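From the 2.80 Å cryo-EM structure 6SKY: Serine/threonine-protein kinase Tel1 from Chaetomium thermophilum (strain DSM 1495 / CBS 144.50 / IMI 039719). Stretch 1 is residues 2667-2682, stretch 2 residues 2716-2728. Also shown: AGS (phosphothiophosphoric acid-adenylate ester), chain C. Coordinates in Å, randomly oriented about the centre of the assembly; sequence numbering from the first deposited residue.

Stretch 1 2667-2682: TIPLHEYLMPAHERYY
Stretch 2, residues 2716-2728: RFHPVMRYFFMEY

How does stretch 1 approach its partner? Strand 2667-2669 leads through the N-cap Pro 2669 into helix 2670-2681, kinked at Pro 2676, whose axis runs at 96° to the short, weakly bonded helix near 2722-2726, 11.2 Å away. Ile 2668 (t, t) points toward stretch 2, its CG2 4.1 Å from Phe 2724 CE1.

What fills the first helical turns? Leu 2670 CD1 lies 4.1 Å from Met 2721 SD. Tyr 2673 (t), with Tyr 2673 CA 8.0 Å from Phe 2724 CA, receives the edge of Phe 2724 (t) on its face, centroids 5.2 Å apart and planes at 88°. Leu 2674 CD2 lies 4.1 Å from the same Met 2721 SD, completing an apolar seam suited to buried side chains.

Why is Val 2720 central? Ala 2677, pointing toward stretch 2, has its CB 3.7 Å from Val 2720 CG2, which also sits over the His 2678 ring, 3.8 Å from its centroid. Phe 2717 (t) stacks on the opposite face, centroids 4.1 Å apart, sandwiching the flat imidazole (chi1 -92°).

What secures the helix end? Tyr 2681 (m) stacks on Tyr 2723 (m), planes at 6°, while Tyr 2681 OH donates a very short 2.4 Å hydrogen bond to Glu 2727 OE1. Past the helix, Tyr 2682 (m) lies under His 2718 CB, and Tyr 2682 OH accepts from Arg 2722 NH1 at 3.2 Å.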

# COMPACT_ATOMS: atom_id res chain seq x y z
N THR A 2667 30.49 -31.18 9.10
CA THR A 2667 29.57 -31.30 7.99
C THR A 2667 29.81 -32.62 7.26
O THR A 2667 30.69 -33.40 7.60
CB THR A 2667 29.73 -30.13 7.03
OG1 THR A 2667 31.07 -30.10 6.56
CG2 THR A 2667 29.44 -28.83 7.73
N ILE A 2668 28.99 -32.85 6.24
CA ILE A 2668 29.17 -33.97 5.32
C ILE A 2668 28.68 -33.50 3.96
O ILE A 2668 27.66 -32.82 3.88
CB ILE A 2668 28.42 -35.22 5.81
CG1 ILE A 2668 28.62 -36.38 4.83
CG2 ILE A 2668 26.95 -34.96 5.99
CD1 ILE A 2668 27.89 -37.61 5.22
N PRO A 2669 29.38 -33.79 2.87
CA PRO A 2669 28.89 -33.34 1.56
C PRO A 2669 27.55 -33.97 1.25
O PRO A 2669 27.25 -35.09 1.64
CB PRO A 2669 29.97 -33.81 0.60
CG PRO A 2669 31.17 -33.86 1.43
CD PRO A 2669 30.74 -34.32 2.77
N LEU A 2670 26.71 -33.22 0.54
CA LEU A 2670 25.37 -33.68 0.25
C LEU A 2670 25.39 -34.95 -0.59
O LEU A 2670 24.56 -35.84 -0.40
CB LEU A 2670 24.59 -32.57 -0.46
CG LEU A 2670 23.20 -32.86 -0.99
CD1 LEU A 2670 22.20 -32.86 0.12
CD2 LEU A 2670 22.85 -31.84 -2.03
N HIS A 2671 26.33 -35.05 -1.51
CA HIS A 2671 26.41 -36.23 -2.36
C HIS A 2671 26.89 -37.45 -1.60
O HIS A 2671 26.42 -38.56 -1.85
CB HIS A 2671 27.32 -35.94 -3.54
CG HIS A 2671 26.97 -36.69 -4.78
ND1 HIS A 2671 27.81 -37.61 -5.36
CD2 HIS A 2671 25.86 -36.66 -5.56
CE1 HIS A 2671 27.24 -38.12 -6.43
NE2 HIS A 2671 26.05 -37.56 -6.58
N GLU A 2672 27.81 -37.26 -0.65
CA GLU A 2672 28.31 -38.36 0.16
C GLU A 2672 27.27 -38.88 1.13
O GLU A 2672 27.38 -40.03 1.56
CB GLU A 2672 29.55 -37.93 0.94
CG GLU A 2672 30.62 -37.27 0.12
CD GLU A 2672 31.47 -38.26 -0.65
OE1 GLU A 2672 30.93 -39.08 -1.41
OE2 GLU A 2672 32.71 -38.21 -0.49
N TYR A 2673 26.29 -38.08 1.51
CA TYR A 2673 25.17 -38.65 2.24
C TYR A 2673 24.18 -39.30 1.29
O TYR A 2673 23.69 -40.40 1.56
CB TYR A 2673 24.46 -37.61 3.10
CG TYR A 2673 23.19 -38.17 3.68
CD1 TYR A 2673 23.22 -38.97 4.80
CD2 TYR A 2673 21.96 -37.94 3.08
CE1 TYR A 2673 22.08 -39.51 5.31
CE2 TYR A 2673 20.82 -38.48 3.58
CZ TYR A 2673 20.88 -39.27 4.70
OH TYR A 2673 19.74 -39.80 5.21
N LEU A 2674 23.86 -38.64 0.18
CA LEU A 2674 22.72 -39.08 -0.62
C LEU A 2674 23.00 -40.33 -1.41
O LEU A 2674 22.06 -41.08 -1.69
CB LEU A 2674 22.29 -37.98 -1.58
CG LEU A 2674 21.47 -36.84 -1.01
CD1 LEU A 2674 21.02 -35.97 -2.14
CD2 LEU A 2674 20.30 -37.38 -0.25
N MET A 2675 24.23 -40.59 -1.81
CA MET A 2675 24.38 -41.75 -2.67
C MET A 2675 24.34 -43.06 -1.90
O MET A 2675 23.78 -44.04 -2.40
CB MET A 2675 25.65 -41.63 -3.51
CG MET A 2675 25.49 -40.67 -4.66
SD MET A 2675 24.01 -41.01 -5.63
CE MET A 2675 23.20 -39.42 -5.58
N PRO A 2676 24.93 -43.16 -0.70
CA PRO A 2676 24.71 -44.37 0.10
C PRO A 2676 23.29 -44.52 0.62
O PRO A 2676 22.77 -45.64 0.69
CB PRO A 2676 25.71 -44.21 1.24
CG PRO A 2676 26.75 -43.37 0.69
CD PRO A 2676 26.08 -42.40 -0.20
N ALA A 2677 22.65 -43.42 0.99
CA ALA A 2677 21.30 -43.49 1.54
C ALA A 2677 20.30 -43.99 0.52
O ALA A 2677 19.34 -44.68 0.88
CB ALA A 2677 20.88 -42.13 2.07
N HIS A 2678 20.50 -43.67 -0.76
CA HIS A 2678 19.55 -44.07 -1.78
C HIS A 2678 19.50 -45.58 -1.91
O HIS A 2678 18.43 -46.15 -2.15
CB HIS A 2678 19.91 -43.44 -3.11
CG HIS A 2678 19.22 -42.14 -3.35
ND1 HIS A 2678 17.88 -42.04 -3.63
CD2 HIS A 2678 19.70 -40.87 -3.36
CE1 HIS A 2678 17.56 -40.77 -3.80
NE2 HIS A 2678 18.64 -40.04 -3.63
N GLU A 2679 20.63 -46.25 -1.77
CA GLU A 2679 20.64 -47.70 -1.84
C GLU A 2679 20.38 -48.36 -0.50
O GLU A 2679 20.01 -49.53 -0.46
CB GLU A 2679 21.97 -48.19 -2.39
CG GLU A 2679 23.13 -47.89 -1.50
CD GLU A 2679 24.42 -48.45 -2.05
OE1 GLU A 2679 24.37 -49.10 -3.10
OE2 GLU A 2679 25.48 -48.23 -1.42
N ARG A 2680 20.58 -47.64 0.60
CA ARG A 2680 20.23 -48.19 1.90
C ARG A 2680 18.73 -48.23 2.10
O ARG A 2680 18.20 -49.20 2.67
CB ARG A 2680 20.91 -47.39 3.00
CG ARG A 2680 20.35 -47.62 4.36
CD ARG A 2680 21.27 -47.09 5.42
NE ARG A 2680 21.38 -45.64 5.38
CZ ARG A 2680 22.49 -44.99 5.08
NH1 ARG A 2680 22.51 -43.67 5.08
NH2 ARG A 2680 23.59 -45.66 4.78
N TYR A 2681 18.00 -47.22 1.64
CA TYR A 2681 16.57 -47.18 1.88
C TYR A 2681 15.73 -47.72 0.74
O TYR A 2681 14.57 -48.05 0.96
CB TYR A 2681 16.12 -45.75 2.19
CG TYR A 2681 16.71 -45.23 3.47
CD1 TYR A 2681 16.22 -45.64 4.69
CD2 TYR A 2681 17.76 -44.35 3.46
CE1 TYR A 2681 16.75 -45.18 5.85
CE2 TYR A 2681 18.30 -43.89 4.61
CZ TYR A 2681 17.80 -44.31 5.81
OH TYR A 2681 18.35 -43.84 6.97
N TYR A 2682 16.27 -47.81 -0.47
CA TYR A 2682 15.55 -48.37 -1.62
C TYR A 2682 16.47 -49.32 -2.37
O TYR A 2682 17.07 -48.95 -3.39
CB TYR A 2682 15.05 -47.27 -2.54
CG TYR A 2682 14.03 -46.36 -1.93
CD1 TYR A 2682 12.70 -46.71 -1.91
CD2 TYR A 2682 14.39 -45.15 -1.38
CE1 TYR A 2682 11.76 -45.88 -1.36
CE2 TYR A 2682 13.46 -44.31 -0.83
CZ TYR A 2682 12.15 -44.69 -0.82
OH TYR A 2682 11.21 -43.86 -0.27
N ARG A 2716 12.47 -44.33 -11.17
CA ARG A 2716 13.13 -45.42 -10.46
C ARG A 2716 14.16 -44.90 -9.47
O ARG A 2716 15.16 -45.55 -9.21
CB ARG A 2716 13.80 -46.37 -11.45
CG ARG A 2716 12.86 -47.05 -12.40
CD ARG A 2716 13.56 -48.20 -13.05
NE ARG A 2716 14.12 -49.11 -12.06
CZ ARG A 2716 14.98 -50.08 -12.34
NH1 ARG A 2716 15.44 -50.86 -11.37
NH2 ARG A 2716 15.39 -50.26 -13.58
N PHE A 2717 13.92 -43.72 -8.92
CA PHE A 2717 14.85 -43.08 -8.01
C PHE A 2717 14.02 -42.22 -7.08
O PHE A 2717 13.43 -41.24 -7.53
CB PHE A 2717 15.87 -42.26 -8.79
CG PHE A 2717 17.21 -42.15 -8.13
CD1 PHE A 2717 18.03 -43.24 -8.02
CD2 PHE A 2717 17.66 -40.94 -7.65
CE1 PHE A 2717 19.26 -43.13 -7.43
CE2 PHE A 2717 18.88 -40.84 -7.07
CZ PHE A 2717 19.68 -41.93 -6.96
N HIS A 2718 13.95 -42.59 -5.82
CA HIS A 2718 13.08 -41.87 -4.91
C HIS A 2718 13.90 -41.09 -3.89
O HIS A 2718 14.93 -41.58 -3.44
CB HIS A 2718 12.15 -42.82 -4.17
CG HIS A 2718 11.35 -43.71 -5.07
ND1 HIS A 2718 11.81 -44.94 -5.48
CD2 HIS A 2718 10.14 -43.55 -5.63
CE1 HIS A 2718 10.90 -45.50 -6.27
NE2 HIS A 2718 9.88 -44.67 -6.37
N PRO A 2719 13.47 -39.90 -3.51
CA PRO A 2719 14.25 -39.09 -2.57
C PRO A 2719 14.33 -39.72 -1.19
O PRO A 2719 13.41 -40.39 -0.73
CB PRO A 2719 13.50 -37.76 -2.53
CG PRO A 2719 12.16 -38.07 -3.04
CD PRO A 2719 12.30 -39.16 -4.02
N VAL A 2720 15.46 -39.47 -0.51
CA VAL A 2720 15.72 -40.04 0.80
C VAL A 2720 16.22 -38.98 1.77
O VAL A 2720 16.75 -39.31 2.83
CB VAL A 2720 16.75 -41.17 0.72
CG1 VAL A 2720 16.24 -42.29 -0.12
CG2 VAL A 2720 18.03 -40.64 0.17
N MET A 2721 16.07 -37.70 1.43
CA MET A 2721 16.69 -36.68 2.26
C MET A 2721 16.00 -36.53 3.60
O MET A 2721 16.62 -36.13 4.58
CB MET A 2721 16.71 -35.36 1.51
CG MET A 2721 17.42 -34.24 2.22
SD MET A 2721 19.17 -34.49 2.37
CE MET A 2721 19.54 -33.28 3.62
N ARG A 2722 14.72 -36.89 3.67
CA ARG A 2722 13.98 -36.76 4.92
C ARG A 2722 14.55 -37.63 6.02
O ARG A 2722 14.26 -37.40 7.19
CB ARG A 2722 12.52 -37.11 4.70
CG ARG A 2722 12.28 -38.56 4.50
CD ARG A 2722 10.90 -38.78 4.00
NE ARG A 2722 10.67 -40.17 3.64
CZ ARG A 2722 11.00 -40.69 2.47
NH1 ARG A 2722 10.75 -41.97 2.22
NH2 ARG A 2722 11.58 -39.95 1.55
N TYR A 2723 15.37 -38.62 5.68
CA TYR A 2723 15.98 -39.45 6.69
C TYR A 2723 17.21 -38.83 7.30
O TYR A 2723 17.58 -39.22 8.41
CB TYR A 2723 16.34 -40.80 6.10
CG TYR A 2723 15.14 -41.63 5.78
CD1 TYR A 2723 14.74 -41.84 4.49
CD2 TYR A 2723 14.38 -42.19 6.79
CE1 TYR A 2723 13.64 -42.59 4.20
CE2 TYR A 2723 13.28 -42.93 6.52
CZ TYR A 2723 12.92 -43.13 5.22
OH TYR A 2723 11.81 -43.89 4.94
N PHE A 2724 17.86 -37.87 6.63
CA PHE A 2724 19.02 -37.24 7.23
C PHE A 2724 18.71 -36.74 8.62
O PHE A 2724 19.53 -36.81 9.53
CB PHE A 2724 19.52 -36.09 6.36
CG PHE A 2724 20.69 -35.35 6.94
CD1 PHE A 2724 21.97 -35.79 6.74
CD2 PHE A 2724 20.50 -34.21 7.70
CE1 PHE A 2724 23.03 -35.13 7.27
CE2 PHE A 2724 21.56 -33.55 8.24
CZ PHE A 2724 22.82 -34.01 8.02
N PHE A 2725 17.50 -36.24 8.81
CA PHE A 2725 17.10 -35.68 10.09
C PHE A 2725 16.57 -36.73 11.04
O PHE A 2725 16.67 -36.56 12.25
CB PHE A 2725 16.05 -34.59 9.87
CG PHE A 2725 16.53 -33.48 9.01
CD1 PHE A 2725 17.30 -32.47 9.54
CD2 PHE A 2725 16.27 -33.48 7.66
CE1 PHE A 2725 17.77 -31.48 8.75
CE2 PHE A 2725 16.75 -32.48 6.87
CZ PHE A 2725 17.49 -31.48 7.42
N MET A 2726 16.03 -37.82 10.52
CA MET A 2726 15.52 -38.86 11.40
C MET A 2726 16.61 -39.75 11.95
O MET A 2726 16.36 -40.50 12.89
CB MET A 2726 14.49 -39.70 10.66
CG MET A 2726 13.14 -39.06 10.57
SD MET A 2726 12.06 -39.92 9.43
CE MET A 2726 10.67 -38.80 9.39
N GLU A 2727 17.82 -39.69 11.40
CA GLU A 2727 18.90 -40.52 11.87
C GLU A 2727 20.05 -39.74 12.45
O GLU A 2727 21.02 -40.34 12.90
CB GLU A 2727 19.40 -41.42 10.74
CG GLU A 2727 20.33 -40.76 9.79
CD GLU A 2727 20.67 -41.65 8.63
OE1 GLU A 2727 19.74 -42.24 8.04
OE2 GLU A 2727 21.87 -41.78 8.31
N TYR A 2728 19.98 -38.41 12.46
CA TYR A 2728 20.91 -37.61 13.24
C TYR A 2728 20.25 -36.91 14.40
O TYR A 2728 20.95 -36.49 15.32
CB TYR A 2728 21.60 -36.57 12.35
CG TYR A 2728 22.70 -37.14 11.49
CD1 TYR A 2728 23.97 -37.29 11.99
CD2 TYR A 2728 22.46 -37.52 10.19
CE1 TYR A 2728 24.97 -37.81 11.22
CE2 TYR A 2728 23.45 -38.04 9.42
CZ TYR A 2728 24.70 -38.18 9.93
OH TYR A 2728 25.70 -38.70 9.15
PG AGS C . 35.44 -31.94 -8.34
S1G AGS C . 33.53 -32.23 -8.61
O2G AGS C . 35.74 -30.42 -8.25
O3G AGS C . 36.23 -32.55 -9.53
PB AGS C . 35.56 -31.96 -5.65
O1B AGS C . 34.33 -31.16 -5.76
O2B AGS C . 35.49 -33.13 -4.67
O3B AGS C . 35.92 -32.61 -7.03
PA AGS C . 37.55 -31.36 -3.87
O1A AGS C . 38.75 -32.15 -4.18
O2A AGS C . 37.83 -30.01 -3.19
O3A AGS C . 36.74 -31.03 -5.18
O5' AGS C . 36.63 -32.25 -2.98
C5' AGS C . 37.09 -32.64 -1.68
C4' AGS C . 35.95 -33.20 -0.88
O4' AGS C . 35.83 -32.46 0.35
C3' AGS C . 34.58 -33.11 -1.54
O3' AGS C . 33.75 -34.19 -1.13
C2' AGS C . 34.05 -31.77 -1.06
O2' AGS C . 32.63 -31.78 -0.95
C1' AGS C . 34.67 -31.65 0.33
N9 AGS C . 35.07 -30.29 0.67
C8 AGS C . 35.62 -29.36 -0.17
N7 AGS C . 35.88 -28.21 0.40
C5 AGS C . 35.49 -28.41 1.71
C6 AGS C . 35.51 -27.56 2.84
N6 AGS C . 35.96 -26.31 2.82
N1 AGS C . 35.04 -28.06 4.00
C2 AGS C . 34.59 -29.32 4.02
N3 AGS C . 34.52 -30.20 3.03
C4 AGS C . 34.99 -29.68 1.89